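Local coordinates for protein CEP104 (Gallus gallus, PDB 5JO8) that is a centriolar protein whose TOG domain probably binds tubulin or microtubules, at residues Leu189-Val194 with Tyr229-Val234; Gln179-Asn184 with Thr221-His226; Glu39-Ala44 with Arg85-Leu90; Glu24-Lys29 with Leu45-Tyr50; Ile113-Val118 with Ala162-Val167. All coordinates share one frame; numbering follows the deposited sequence. Where two conformers were deposited one is given.

The five contacts are spread along one elongated, all-helical TOG domain. Contacts 1 and 2 lie toward its C-terminal part, their centres about 9 Å apart, and are tied together by Arg193, which bonds the backbone of Gln179, and by Arg232, which bonds that of His226. Contacts 3 and 4, with centres about 11 Å apart, share helix 43-49 at the N-terminal end and meet where Leu90 packs on Leu45. Contact 5 touches contact 3 through Ile113 and Ala87, centre to centre about 20 Å. Contacts 1 and 4 are about 39 Å apart between centres. No ligand site lies among the contacts described, and all five are packing contacts within the solenoid.

Contact 1. Residues Leu189-Val194 with Tyr229-Val234; sequences LAMSRV and YEVRDV
Val194 meets Val231 and Val234 across two nearly parallel helices whose short axes run 9.2 Å apart at 12°. Its CB lies 3.7 Å from CG1 of Val234. One methyl, CG1, stands opposite the carbonyl carbon (chi1 -68°) and reaches CG1 of Val231 at 4.1 Å. The other, CG2, is placed between the backbone N and the carbonyl carbon, and from there it presses on CB of Val234 at 3.6 Å. The two valines thus interlock with their branches, while CG1 of Val234 also rests on the carbonyl O of Val194.

One turn earlier, Ala190 sets its CB 3.9 Å from CG2 of Val231. Two conformers were deposited for Met191; in the one given, the chain folds at chi2 and chi3 and SD lies 3.6 Å from CG2 of the same valine, with CE beside CG of Glu230, contacts that hold for that conformer. Phe219 and Ala223 of helix 213-223 close in on Val194 from a third helix. The side chains that meet are mostly apolar, with the thioether and a few backbone atoms among them, so packing makes the contact and the fit of the valine methyls probably sets how the two helices lie together.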
# COMPACT_ATOMS: atom_id res chain seq x y z
N LEU A 189 0.97 5.64 11.79
CA LEU A 189 0.59 5.76 10.39
C LEU A 189 1.48 6.77 9.66
O LEU A 189 1.97 6.51 8.56
CB LEU A 189 -0.86 6.23 10.30
CG LEU A 189 -1.52 6.17 8.93
CD1 LEU A 189 -1.63 4.72 8.46
CD2 LEU A 189 -2.88 6.85 8.97
N ALA A 190 1.69 7.93 10.27
CA ALA A 190 2.46 8.98 9.62
C ALA A 190 3.91 8.57 9.46
O ALA A 190 4.52 8.79 8.42
CB ALA A 190 2.38 10.27 10.43
N MET A 191 4.47 8.00 10.52
CA MET A 191 5.85 7.54 10.49
C MET A 191 6.06 6.49 9.40
O MET A 191 7.04 6.55 8.65
CB MET A 191 6.25 6.96 11.84
CG MET A 191 6.68 8.00 12.86
SD MET A 191 8.09 8.96 12.28
CE MET A 191 9.33 7.67 12.08
N SER A 192 5.15 5.53 9.32
CA SER A 192 5.24 4.50 8.30
C SER A 192 5.19 5.09 6.91
O SER A 192 5.91 4.67 6.02
CB SER A 192 4.10 3.50 8.46
OG SER A 192 4.28 2.70 9.62
N ARG A 193 4.34 6.10 6.75
CA ARG A 193 4.21 6.72 5.44
C ARG A 193 5.47 7.46 5.03
O ARG A 193 5.96 7.28 3.91
CB ARG A 193 3.00 7.64 5.36
CG ARG A 193 2.71 8.08 3.93
CD ARG A 193 1.47 7.38 3.34
NE ARG A 193 0.26 8.08 3.74
CZ ARG A 193 -0.13 9.25 3.23
NH1 ARG A 193 0.60 9.84 2.29
NH2 ARG A 193 -1.24 9.83 3.67
N VAL A 194 6.04 8.28 5.91
CA VAL A 194 7.26 8.99 5.52
C VAL A 194 8.42 8.03 5.29
O VAL A 194 9.24 8.24 4.40
CB VAL A 194 7.62 10.14 6.48
CG1 VAL A 194 6.59 11.24 6.38
CG2 VAL A 194 7.73 9.64 7.93
N TYR A 229 7.82 15.27 16.02
CA TYR A 229 9.19 15.52 15.57
C TYR A 229 9.74 14.42 14.66
O TYR A 229 10.35 14.70 13.64
CB TYR A 229 10.13 15.72 16.77
CG TYR A 229 11.60 15.71 16.38
CD1 TYR A 229 12.23 16.87 15.93
CD2 TYR A 229 12.36 14.55 16.46
CE1 TYR A 229 13.57 16.87 15.57
CE2 TYR A 229 13.69 14.54 16.09
CZ TYR A 229 14.29 15.70 15.65
OH TYR A 229 15.63 15.67 15.30
N GLU A 230 9.55 13.17 15.06
CA GLU A 230 10.14 12.05 14.34
C GLU A 230 9.62 12.00 12.89
O GLU A 230 10.36 11.65 11.97
CB GLU A 230 9.89 10.75 15.11
CG GLU A 230 10.78 9.60 14.70
CD GLU A 230 10.65 8.41 15.63
OE1 GLU A 230 9.93 8.53 16.64
OE2 GLU A 230 11.27 7.37 15.34
N VAL A 231 8.36 12.38 12.70
CA VAL A 231 7.77 12.48 11.37
C VAL A 231 8.43 13.60 10.55
O VAL A 231 8.83 13.39 9.40
CB VAL A 231 6.25 12.71 11.45
CG1 VAL A 231 5.66 12.83 10.04
CG2 VAL A 231 5.58 11.58 12.21
N ARG A 232 8.54 14.78 11.15
CA ARG A 232 9.17 15.90 10.47
C ARG A 232 10.61 15.58 10.11
O ARG A 232 11.10 16.00 9.06
CB ARG A 232 9.14 17.17 11.34
CG ARG A 232 7.74 17.63 11.71
CD ARG A 232 7.74 19.00 12.37
NE ARG A 232 8.53 19.04 13.61
CZ ARG A 232 8.05 18.76 14.82
NH1 ARG A 232 8.85 18.84 15.88
NH2 ARG A 232 6.78 18.40 14.98
N ASP A 233 11.29 14.83 10.97
CA ASP A 233 12.69 14.51 10.74
C ASP A 233 12.88 13.64 9.49
O ASP A 233 13.82 13.85 8.73
CB ASP A 233 13.31 13.86 11.97
CG ASP A 233 14.77 13.51 11.77
OD1 ASP A 233 15.61 14.43 11.72
OD2 ASP A 233 15.09 12.30 11.66
N VAL A 234 11.97 12.69 9.26
CA VAL A 234 12.06 11.90 8.03
C VAL A 234 11.78 12.79 6.82
O VAL A 234 12.44 12.67 5.79
CB VAL A 234 11.13 10.69 8.04
CG1 VAL A 234 11.32 9.87 6.76
CG2 VAL A 234 11.40 9.83 9.27

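Contact 2. Residues Gln179-Asn184 with Thr221-His226; sequences QLLKPN and TGALEH
His226 puts its imidazole under the carbonyl of Pro183: O of Pro183 sits 3.4 Å above the ring plane, over its centre. A second carbonyl, O of Lys182, approaches CD2 of His226 obliquely at 3.4 Å. Farther along the turn, CB of Pro183 packs 3.6 Å from O of Glu225, and CD2 of Leu181 touches CB of Ala223 at 4.2 Å. A water donates to both O of Leu181 (2.9 Å) and O of Gly222 (2.8 Å), joining two acceptors that could not bond each other, and the backbone of Pro183 also bonds Arg227.

CG of His226 points away from its own backbone N (chi1 -162°), which swings the imidazole toward the loop 179-184. There NE2 bonds O of Ser185 while ND1 takes up N of Val228, so both ring nitrogens are engaged and rotation is fixed. A type I turn from Ala223 to His226 delivers the residue, closed by N of His226 on O of Ala223 at 3.0 Å.

The loop that precedes helix 187-204 is thereby fastened to the turn after helix 213-223. Leu181 also leans on Ala190 of helix 187-204, and His226 on Val231 of helix 229-245.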
# COMPACT_ATOMS: atom_id res chain seq x y z
N GLN A 179 0.43 11.10 -1.31
CA GLN A 179 -0.78 11.88 -1.08
C GLN A 179 -0.69 12.58 0.27
O GLN A 179 0.08 12.18 1.14
CB GLN A 179 -2.02 10.98 -1.18
CG GLN A 179 -2.26 10.45 -2.60
CD GLN A 179 -2.14 11.55 -3.66
OE1 GLN A 179 -2.99 12.43 -3.75
NE2 GLN A 179 -1.06 11.50 -4.45
N LEU A 180 -1.47 13.65 0.43
CA LEU A 180 -1.40 14.50 1.62
C LEU A 180 -1.41 13.72 2.93
O LEU A 180 -2.21 12.80 3.11
CB LEU A 180 -2.55 15.51 1.62
CG LEU A 180 -2.57 16.52 2.78
CD1 LEU A 180 -1.68 17.72 2.46
CD2 LEU A 180 -3.98 16.95 3.13
N LEU A 181 -0.51 14.10 3.83
CA LEU A 181 -0.49 13.56 5.18
C LEU A 181 -0.96 14.68 6.10
O LEU A 181 -0.33 15.73 6.18
CB LEU A 181 0.94 13.15 5.54
CG LEU A 181 1.18 12.45 6.88
CD1 LEU A 181 0.64 11.03 6.85
CD2 LEU A 181 2.67 12.47 7.21
N LYS A 182 -2.09 14.47 6.78
CA LYS A 182 -2.61 15.48 7.69
C LYS A 182 -1.68 15.67 8.88
O LYS A 182 -1.09 14.71 9.37
CB LYS A 182 -4.02 15.12 8.17
CG LYS A 182 -5.11 15.27 7.11
CD LYS A 182 -6.49 15.10 7.72
CE LYS A 182 -7.58 15.14 6.66
NZ LYS A 182 -8.94 14.98 7.24
N PRO A 183 -1.53 16.92 9.35
CA PRO A 183 -0.59 17.25 10.44
C PRO A 183 -0.94 16.56 11.75
O PRO A 183 -0.07 16.41 12.63
CB PRO A 183 -0.76 18.76 10.60
CG PRO A 183 -1.29 19.22 9.30
CD PRO A 183 -2.17 18.12 8.80
N ASN A 184 -2.19 16.15 11.89
CA ASN A 184 -2.68 15.51 13.11
C ASN A 184 -2.87 14.01 12.91
O ASN A 184 -3.39 13.33 13.79
CB ASN A 184 -4.01 16.14 13.51
CG ASN A 184 -5.04 16.06 12.41
OD1 ASN A 184 -4.97 16.81 11.43
ND2 ASN A 184 -6.00 15.16 12.55
N THR A 221 6.99 18.57 2.20
CA THR A 221 6.78 19.86 2.85
C THR A 221 5.49 19.82 3.66
O THR A 221 5.39 20.45 4.71
CB THR A 221 6.80 21.05 1.85
OG1 THR A 221 5.80 20.87 0.85
CG2 THR A 221 8.17 21.18 1.19
N GLY A 222 4.52 19.04 3.20
CA GLY A 222 3.33 18.80 3.99
C GLY A 222 3.67 18.12 5.31
O GLY A 222 3.18 18.50 6.37
N ALA A 223 4.53 17.10 5.23
CA ALA A 223 4.92 16.33 6.41
C ALA A 223 5.71 17.16 7.43
O ALA A 223 5.76 16.81 8.61
CB ALA A 223 5.72 15.08 6.00
N LEU A 224 6.33 18.26 6.97
CA LEU A 224 7.08 19.15 7.86
C LEU A 224 6.15 19.84 8.85
O LEU A 224 6.60 20.37 9.87
CB LEU A 224 7.84 20.21 7.07
CG LEU A 224 9.04 19.77 6.23
CD1 LEU A 224 9.61 20.95 5.45
CD2 LEU A 224 10.10 19.14 7.12
N GLU A 225 4.86 19.85 8.55
CA GLU A 225 3.89 20.48 9.43
C GLU A 225 3.36 19.50 10.47
O GLU A 225 2.60 19.88 11.36
CB GLU A 225 2.73 21.06 8.61
CG GLU A 225 3.16 22.07 7.56
CD GLU A 225 2.02 22.95 7.10
OE1 GLU A 225 0.89 22.44 6.97
OE2 GLU A 225 2.26 24.16 6.88
N HIS A 226 3.76 18.24 10.38
CA HIS A 226 3.23 17.24 11.30
C HIS A 226 3.60 17.57 12.74
O HIS A 226 4.66 18.13 13.01
CB HIS A 226 3.70 15.83 10.93
CG HIS A 226 2.88 14.75 11.56
ND1 HIS A 226 3.11 14.28 12.84
CD2 HIS A 226 1.81 14.06 11.09
CE1 HIS A 226 2.23 13.35 13.12
NE2 HIS A 226 1.43 13.19 12.08
O HOH W 1 1.79 16.65 8.01

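Contact 3. Residues Glu39-Ala44 with Arg85-Leu90; sequences EVFGEA and RAAIFL
Phe41 and Val40, at the end of helix 35-41, pack on Ala86, Ala87 and Leu90 of helix 77-94, and the contact is held by apolar packing. Ala86 is the common point: its CB lies 3.5 Å from CE2 of Phe41 and 3.8 Å from CG2 of Val40, so the small side chain touches both the ring and one valine methyl. Further along the helix, CD1 of Leu90 comes within 4.0 Å of CD2 of Phe41, the two side chains running side by side and pointing opposite ways. CZ of the phenylalanine reaches CB of Ala87 at 4.1 Å.

The aromatic contacts depend on how the ring is turned. With chi1 near -61°, CG of Phe41 sits beside the backbone N, which turns the ring edge toward helix 77-94, with N of Ala87 close to the ring plane and 3.7 Å from CE2. One face is covered from within its own segment, where CG1 of Val40 stands 3.7 Å above the ring, over its centre.

Backbone shape supplies the third element. Just after Phe41, Gly42 takes a positive phi of 91°, an angle suited to glycine, and serves as N-cap of the next helix, 43-49; the chain thus changes direction right beside the ring. Val64 and Leu68 of helix 54-69 touch both Phe41 and Ala87, placing the contact among three helices. Such layered helix packing belongs to the alpha-solenoid architecture of TOG domains, which are built from HEAT-like repeats.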
# COMPACT_ATOMS: atom_id res chain seq x y z
N GLU A 39 -21.13 -16.28 -5.88
CA GLU A 39 -21.35 -16.78 -7.23
C GLU A 39 -20.13 -17.52 -7.77
O GLU A 39 -20.26 -18.48 -8.53
CB GLU A 39 -21.70 -15.63 -8.17
CG GLU A 39 -23.08 -15.76 -8.77
CD GLU A 39 -23.52 -14.52 -9.51
OE1 GLU A 39 -22.94 -13.44 -9.26
OE2 GLU A 39 -24.45 -14.62 -10.34
N VAL A 40 -18.95 -17.08 -7.37
CA VAL A 40 -17.71 -17.65 -7.87
C VAL A 40 -17.23 -18.82 -7.03
O VAL A 40 -16.81 -19.85 -7.56
CB VAL A 40 -16.61 -16.56 -7.95
CG1 VAL A 40 -15.25 -17.17 -8.27
CG2 VAL A 40 -16.98 -15.50 -8.97
N PHE A 41 -17.29 -18.67 -5.70
CA PHE A 41 -16.68 -19.66 -4.81
C PHE A 41 -17.65 -20.55 -4.05
O PHE A 41 -17.23 -21.54 -3.45
CB PHE A 41 -15.78 -18.96 -3.80
CG PHE A 41 -14.65 -18.22 -4.42
CD1 PHE A 41 -13.69 -18.89 -5.17
CD2 PHE A 41 -14.53 -16.85 -4.26
CE1 PHE A 41 -12.63 -18.21 -5.74
CE2 PHE A 41 -13.48 -16.17 -4.84
CZ PHE A 41 -12.53 -16.84 -5.58
N GLY A 42 -18.93 -20.19 -4.04
CA GLY A 42 -19.90 -20.92 -3.25
C GLY A 42 -20.05 -20.34 -1.87
O GLY A 42 -19.13 -19.71 -1.33
N GLU A 43 -21.22 -20.55 -1.28
CA GLU A 43 -21.52 -19.96 0.01
C GLU A 43 -20.69 -20.55 1.15
O GLU A 43 -20.34 -19.84 2.10
CB GLU A 43 -23.02 -20.03 0.32
CG GLU A 43 -23.40 -19.37 1.64
CD GLU A 43 -24.89 -19.22 1.82
OE1 GLU A 43 -25.64 -19.44 0.84
OE2 GLU A 43 -25.31 -18.87 2.94
N ALA A 44 -20.35 -21.84 1.05
CA ALA A 44 -19.59 -22.50 2.11
C ALA A 44 -18.22 -21.84 2.32
O ALA A 44 -17.84 -21.53 3.45
CB ALA A 44 -19.42 -23.99 1.80
N ARG A 85 -11.82 -10.90 -9.40
CA ARG A 85 -12.51 -9.85 -8.68
C ARG A 85 -13.08 -10.36 -7.36
O ARG A 85 -13.00 -9.69 -6.33
CB ARG A 85 -13.60 -9.22 -9.55
CG ARG A 85 -13.09 -8.69 -10.88
CD ARG A 85 -12.22 -7.46 -10.70
NE ARG A 85 -11.81 -6.86 -11.98
CZ ARG A 85 -12.31 -5.73 -12.47
NH1 ARG A 85 -13.25 -5.06 -11.82
NH2 ARG A 85 -11.87 -5.26 -13.63
N ALA A 86 -13.62 -11.57 -7.37
CA ALA A 86 -14.16 -12.15 -6.15
C ALA A 86 -13.05 -12.44 -5.14
O ALA A 86 -13.24 -12.26 -3.93
CB ALA A 86 -14.94 -13.43 -6.48
N ALA A 87 -11.91 -12.90 -5.63
CA ALA A 87 -10.78 -13.18 -4.74
C ALA A 87 -10.27 -11.90 -4.09
O ALA A 87 -9.97 -11.89 -2.90
CB ALA A 87 -9.66 -13.88 -5.51
N ILE A 88 -10.19 -10.82 -4.87
CA ILE A 88 -9.74 -9.53 -4.37
C ILE A 88 -10.73 -8.98 -3.34
O ILE A 88 -10.32 -8.37 -2.35
CB ILE A 88 -9.43 -8.54 -5.53
CG1 ILE A 88 -8.18 -8.97 -6.30
CG2 ILE A 88 -9.30 -7.10 -5.03
CD1 ILE A 88 -6.85 -8.95 -5.50
N PHE A 89 -12.02 -9.19 -3.55
CA PHE A 89 -13.03 -8.83 -2.57
C PHE A 89 -12.71 -9.47 -1.21
O PHE A 89 -12.74 -8.81 -0.16
CB PHE A 89 -14.43 -9.26 -3.06
CG PHE A 89 -15.53 -9.04 -2.05
CD1 PHE A 89 -15.85 -10.02 -1.13
CD2 PHE A 89 -16.22 -7.84 -2.01
CE1 PHE A 89 -16.84 -9.81 -0.18
CE2 PHE A 89 -17.23 -7.63 -1.07
CZ PHE A 89 -17.53 -8.62 -0.15
N LEU A 90 -12.37 -10.76 -1.23
CA LEU A 90 -12.04 -11.47 0.01
C LEU A 90 -10.69 -11.02 0.58
O LEU A 90 -10.55 -10.90 1.79
CB LEU A 90 -12.08 -12.99 -0.21
CG LEU A 90 -13.48 -13.51 -0.57
CD1 LEU A 90 -13.42 -15.01 -0.87
CD2 LEU A 90 -14.49 -13.24 0.53

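Contact 4. Residues Glu24-Lys29 with Leu45-Tyr50; sequences EPLSEK and LVSGAY
Leu26 makes the tight half of this contact, laying its branches on one side of helix 43-49. CD2 meets CB of Tyr50 at 3.5 Å and spreads toward the root of the ring, the leucine lying square across the tyrosine side chain. CD1 touches CG1 of Val46 at 3.9 Å, and the fork itself, CG, lies 3.4 Å from OG of Ser47. A chi1 of -72° sets CG beside the backbone N and carries the leucine tip in toward the helix.

On the looser side, the backbones are joined through water. One water donates to O of Glu24 (2.7 Å) and to O of Ser47 (2.6 Å); a second accepts from N of Leu26 at 2.8 Å and donates to OG of Ser47. That hydroxyl is also bonded to O of Glu43, which fixes its rotation. The carboxylate of Glu24 bonds N of Lys52 and OG of Ser51.

The segment leading into helix 28-33 therefore drapes over the end of helix 43-49. Leu26 also touches Ile38 of helix 35-41, while Tyr50 reaches back to helix 28-33, its OH bonded to OE1 of Glu33, and its ring makes a cation-pi contact with Arg93 of helix 77-94.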
# COMPACT_ATOMS: atom_id res chain seq x y z
N GLU A 24 -20.39 -20.52 10.78
CA GLU A 24 -21.70 -19.97 11.09
C GLU A 24 -22.33 -19.34 9.85
O GLU A 24 -21.62 -18.95 8.92
CB GLU A 24 -21.60 -18.95 12.23
CG GLU A 24 -20.78 -17.74 11.91
CD GLU A 24 -19.32 -17.90 12.29
OE1 GLU A 24 -18.69 -16.88 12.66
OE2 GLU A 24 -18.79 -19.03 12.21
N PRO A 25 -23.67 -19.24 9.83
CA PRO A 25 -24.34 -18.68 8.66
C PRO A 25 -23.97 -17.22 8.43
O PRO A 25 -23.68 -16.50 9.39
CB PRO A 25 -25.83 -18.81 9.01
CG PRO A 25 -25.86 -18.87 10.50
CD PRO A 25 -24.63 -19.63 10.88
N LEU A 26 -23.96 -16.81 7.17
CA LEU A 26 -23.72 -15.43 6.79
C LEU A 26 -24.90 -14.55 7.19
O LEU A 26 -26.05 -14.91 6.97
CB LEU A 26 -23.50 -15.32 5.27
CG LEU A 26 -22.19 -15.87 4.70
CD1 LEU A 26 -22.21 -15.86 3.19
CD2 LEU A 26 -21.01 -15.07 5.23
N SER A 27 -24.60 -13.40 7.79
CA SER A 27 -25.62 -12.40 8.10
C SER A 27 -26.29 -11.96 6.80
O SER A 27 -25.76 -12.18 5.71
CB SER A 27 -25.00 -11.18 8.77
OG SER A 27 -24.41 -10.32 7.81
N GLU A 28 -27.46 -11.35 6.92
CA GLU A 28 -28.17 -10.86 5.74
C GLU A 28 -27.36 -9.79 5.03
O GLU A 28 -27.38 -9.68 3.80
CB GLU A 28 -29.55 -10.32 6.12
CG GLU A 28 -30.52 -11.37 6.63
CD GLU A 28 -31.86 -10.78 7.03
OE1 GLU A 28 -31.92 -9.55 7.26
OE2 GLU A 28 -32.84 -11.54 7.11
N LYS A 29 -26.63 -9.00 5.81
CA LYS A 29 -25.74 -7.97 5.28
C LYS A 29 -24.68 -8.61 4.38
O LYS A 29 -24.43 -8.14 3.27
CB LYS A 29 -25.08 -7.23 6.44
CG LYS A 29 -24.48 -5.87 6.09
CD LYS A 29 -24.12 -5.12 7.37
CE LYS A 29 -23.62 -3.71 7.08
NZ LYS A 29 -22.29 -3.71 6.40
N LEU A 45 -17.51 -21.61 1.22
CA LEU A 45 -16.21 -20.96 1.30
C LEU A 45 -16.34 -19.55 1.86
O LEU A 45 -15.57 -19.15 2.73
CB LEU A 45 -15.51 -20.94 -0.07
CG LEU A 45 -14.08 -20.38 -0.10
CD1 LEU A 45 -13.29 -21.05 -1.22
CD2 LEU A 45 -14.08 -18.86 -0.29
N VAL A 46 -17.29 -18.78 1.33
CA VAL A 46 -17.46 -17.40 1.78
C VAL A 46 -17.85 -17.35 3.26
O VAL A 46 -17.35 -16.50 4.01
CB VAL A 46 -18.44 -16.62 0.87
CG1 VAL A 46 -18.74 -15.25 1.45
CG2 VAL A 46 -17.86 -16.50 -0.53
N SER A 47 -18.72 -18.26 3.68
CA SER A 47 -19.06 -18.36 5.09
C SER A 47 -17.81 -18.59 5.93
O SER A 47 -17.68 -18.04 7.03
CB SER A 47 -20.08 -19.48 5.33
OG SER A 47 -21.30 -19.17 4.66
N GLY A 48 -16.89 -19.41 5.43
CA GLY A 48 -15.61 -19.60 6.10
C GLY A 48 -14.83 -18.30 6.21
O GLY A 48 -14.31 -17.96 7.27
N ALA A 49 -14.74 -17.56 5.11
CA ALA A 49 -14.02 -16.28 5.10
C ALA A 49 -14.60 -15.26 6.09
O ALA A 49 -13.87 -14.41 6.62
CB ALA A 49 -14.00 -15.69 3.68
N TYR A 50 -15.90 -15.34 6.34
CA TYR A 50 -16.57 -14.41 7.25
C TYR A 50 -16.67 -14.95 8.67
O TYR A 50 -17.21 -14.28 9.55
CB TYR A 50 -17.99 -14.09 6.75
CG TYR A 50 -18.09 -13.01 5.70
CD1 TYR A 50 -17.62 -13.21 4.41
CD2 TYR A 50 -18.69 -11.79 5.98
CE1 TYR A 50 -17.72 -12.23 3.44
CE2 TYR A 50 -18.80 -10.80 5.02
CZ TYR A 50 -18.31 -11.02 3.75
OH TYR A 50 -18.41 -10.05 2.78
O HOH W 2 -19.58 -17.16 8.57
O HOH W 3 -23.96 -18.92 5.37

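Contact 5. Residues Ile113-Val118 with Ala162-Val167; sequences IITQYV and ALWSEV
The carbonyl O of Ile114 takes a hydrogen bond from a water at 2.8 Å, and the same water donates to OE1 of Glu166 at 2.5 Å, short for such a bond and to be taken with caution, so the two segments share one bridging molecule. This carbonyl is available because the helix widens into a pi-type turn here: N of Val118, which a regular alpha helix would offer to Ile114, bonds O of Ile113 instead at 3.0 Å. CG of Glu166 also lies against O of Ile114, 3.5 Å away, and the bend at chi2 (-67°) folds the carboxylate back to the water.

Next to this polar corner the packing turns apolar. CG2 of Ile114 touches CG2 of Val167 at 3.6 Å and CE3 of Trp164 at 3.9 Å. Thr115 presents its methyl to the indole: CG2 stands over a face of the six-membered ring, 4.0 Å from the centroid and 24° off the normal, a CH-pi contact. With the hydroxyl turned to O of Lys111, the methyl faces the indole. Phe157 packs edge-to-face against Trp164, and Lys125 bonds O of Glu166.

The chemistry is mixed, then: the apolar and CH-pi contacts supply the fit, and the one water-mediated link gives a partner to a carbonyl whose usual one, N of Val118, is drawn to Ile113 by the pi-type turn.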
# COMPACT_ATOMS: atom_id res chain seq x y z
N ILE A 113 -2.05 -13.56 -7.07
CA ILE A 113 -2.95 -13.06 -8.11
C ILE A 113 -2.18 -12.12 -9.03
O ILE A 113 -2.26 -12.23 -10.26
CB ILE A 113 -4.17 -12.36 -7.51
CG1 ILE A 113 -5.09 -13.39 -6.85
CG2 ILE A 113 -4.96 -11.64 -8.59
CD1 ILE A 113 -6.09 -12.79 -5.90
N ILE A 114 -1.41 -11.23 -8.44
CA ILE A 114 -0.67 -10.22 -9.20
C ILE A 114 0.50 -10.81 -9.99
O ILE A 114 0.70 -10.49 -11.16
CB ILE A 114 -0.21 -9.09 -8.26
CG1 ILE A 114 -1.41 -8.27 -7.80
CG2 ILE A 114 0.83 -8.21 -8.95
CD1 ILE A 114 -1.05 -7.32 -6.64
N THR A 115 1.29 -11.66 -9.35
CA THR A 115 2.54 -12.10 -9.95
C THR A 115 2.43 -13.39 -10.75
O THR A 115 3.30 -13.71 -11.56
CB THR A 115 3.65 -12.25 -8.89
OG1 THR A 115 3.35 -13.36 -8.03
CG2 THR A 115 3.80 -10.96 -8.06
N GLN A 116 1.34 -14.13 -10.56
CA GLN A 116 1.20 -15.41 -11.24
C GLN A 116 -0.06 -15.52 -12.09
O GLN A 116 0.02 -15.85 -13.27
CB GLN A 116 1.21 -16.57 -10.24
CG GLN A 116 2.53 -16.69 -9.49
CD GLN A 116 2.55 -17.90 -8.57
OE1 GLN A 116 2.48 -19.04 -9.03
NE2 GLN A 116 2.62 -17.66 -7.28
N TYR A 117 -1.21 -15.23 -11.49
CA TYR A 117 -2.51 -15.47 -12.12
C TYR A 117 -2.78 -14.54 -13.30
O TYR A 117 -3.10 -15.01 -14.40
CB TYR A 117 -3.58 -15.32 -11.05
CG TYR A 117 -5.01 -15.63 -11.46
CD1 TYR A 117 -5.53 -16.91 -11.33
CD2 TYR A 117 -5.86 -14.61 -11.89
CE1 TYR A 117 -6.85 -17.18 -11.66
CE2 TYR A 117 -7.18 -14.87 -12.21
CZ TYR A 117 -7.66 -16.16 -12.10
OH TYR A 117 -8.98 -16.38 -12.40
N VAL A 118 -2.69 -13.24 -13.08
CA VAL A 118 -2.85 -12.30 -14.18
C VAL A 118 -1.93 -12.60 -15.38
O VAL A 118 -2.43 -12.70 -16.50
CB VAL A 118 -2.77 -10.83 -13.71
CG1 VAL A 118 -2.79 -9.89 -14.90
CG2 VAL A 118 -3.93 -10.53 -12.79
N ALA A 162 5.53 -2.71 -4.66
CA ALA A 162 5.90 -1.58 -5.51
C ALA A 162 6.96 -1.94 -6.56
O ALA A 162 6.99 -1.35 -7.65
CB ALA A 162 6.41 -0.41 -4.64
N LEU A 163 7.79 -2.93 -6.24
CA LEU A 163 8.91 -3.27 -7.09
C LEU A 163 8.71 -4.53 -7.96
O LEU A 163 9.54 -4.86 -8.81
CB LEU A 163 10.19 -3.34 -6.24
CG LEU A 163 10.45 -1.94 -5.65
CD1 LEU A 163 11.15 -1.95 -4.31
CD2 LEU A 163 11.22 -1.09 -6.65
N TRP A 164 7.57 -5.22 -7.78
CA TRP A 164 7.27 -6.37 -8.63
C TRP A 164 7.19 -5.93 -10.08
O TRP A 164 6.65 -4.86 -10.37
CB TRP A 164 5.96 -7.07 -8.25
CG TRP A 164 6.00 -7.73 -6.93
CD1 TRP A 164 7.10 -8.21 -6.26
CD2 TRP A 164 4.88 -7.96 -6.08
NE1 TRP A 164 6.72 -8.73 -5.04
CE2 TRP A 164 5.36 -8.59 -4.91
CE3 TRP A 164 3.51 -7.70 -6.19
CZ2 TRP A 164 4.52 -8.95 -3.86
CZ3 TRP A 164 2.68 -8.06 -5.15
CH2 TRP A 164 3.19 -8.68 -4.00
N SER A 165 7.74 -6.75 -10.96
CA SER A 165 7.77 -6.41 -12.39
C SER A 165 6.38 -6.14 -12.97
O SER A 165 6.24 -5.34 -13.90
CB SER A 165 8.50 -7.48 -13.19
OG SER A 165 7.81 -8.71 -13.14
N GLU A 166 5.36 -6.80 -12.42
CA GLU A 166 3.98 -6.56 -12.88
C GLU A 166 3.41 -5.23 -12.40
O GLU A 166 2.50 -4.69 -13.02
CB GLU A 166 3.05 -7.68 -12.42
CG GLU A 166 3.24 -9.02 -13.15
CD GLU A 166 2.84 -8.96 -14.62
OE1 GLU A 166 1.68 -8.61 -14.92
OE2 GLU A 166 3.69 -9.29 -15.47
N VAL A 167 3.94 -4.71 -11.30
CA VAL A 167 3.34 -3.55 -10.64
C VAL A 167 4.11 -2.26 -10.89
O VAL A 167 3.51 -1.20 -11.05
CB VAL A 167 3.21 -3.81 -9.13
CG1 VAL A 167 2.76 -2.54 -8.39
CG2 VAL A 167 2.25 -4.94 -8.85
O HOH W 4 -0.11 -8.65 -13.17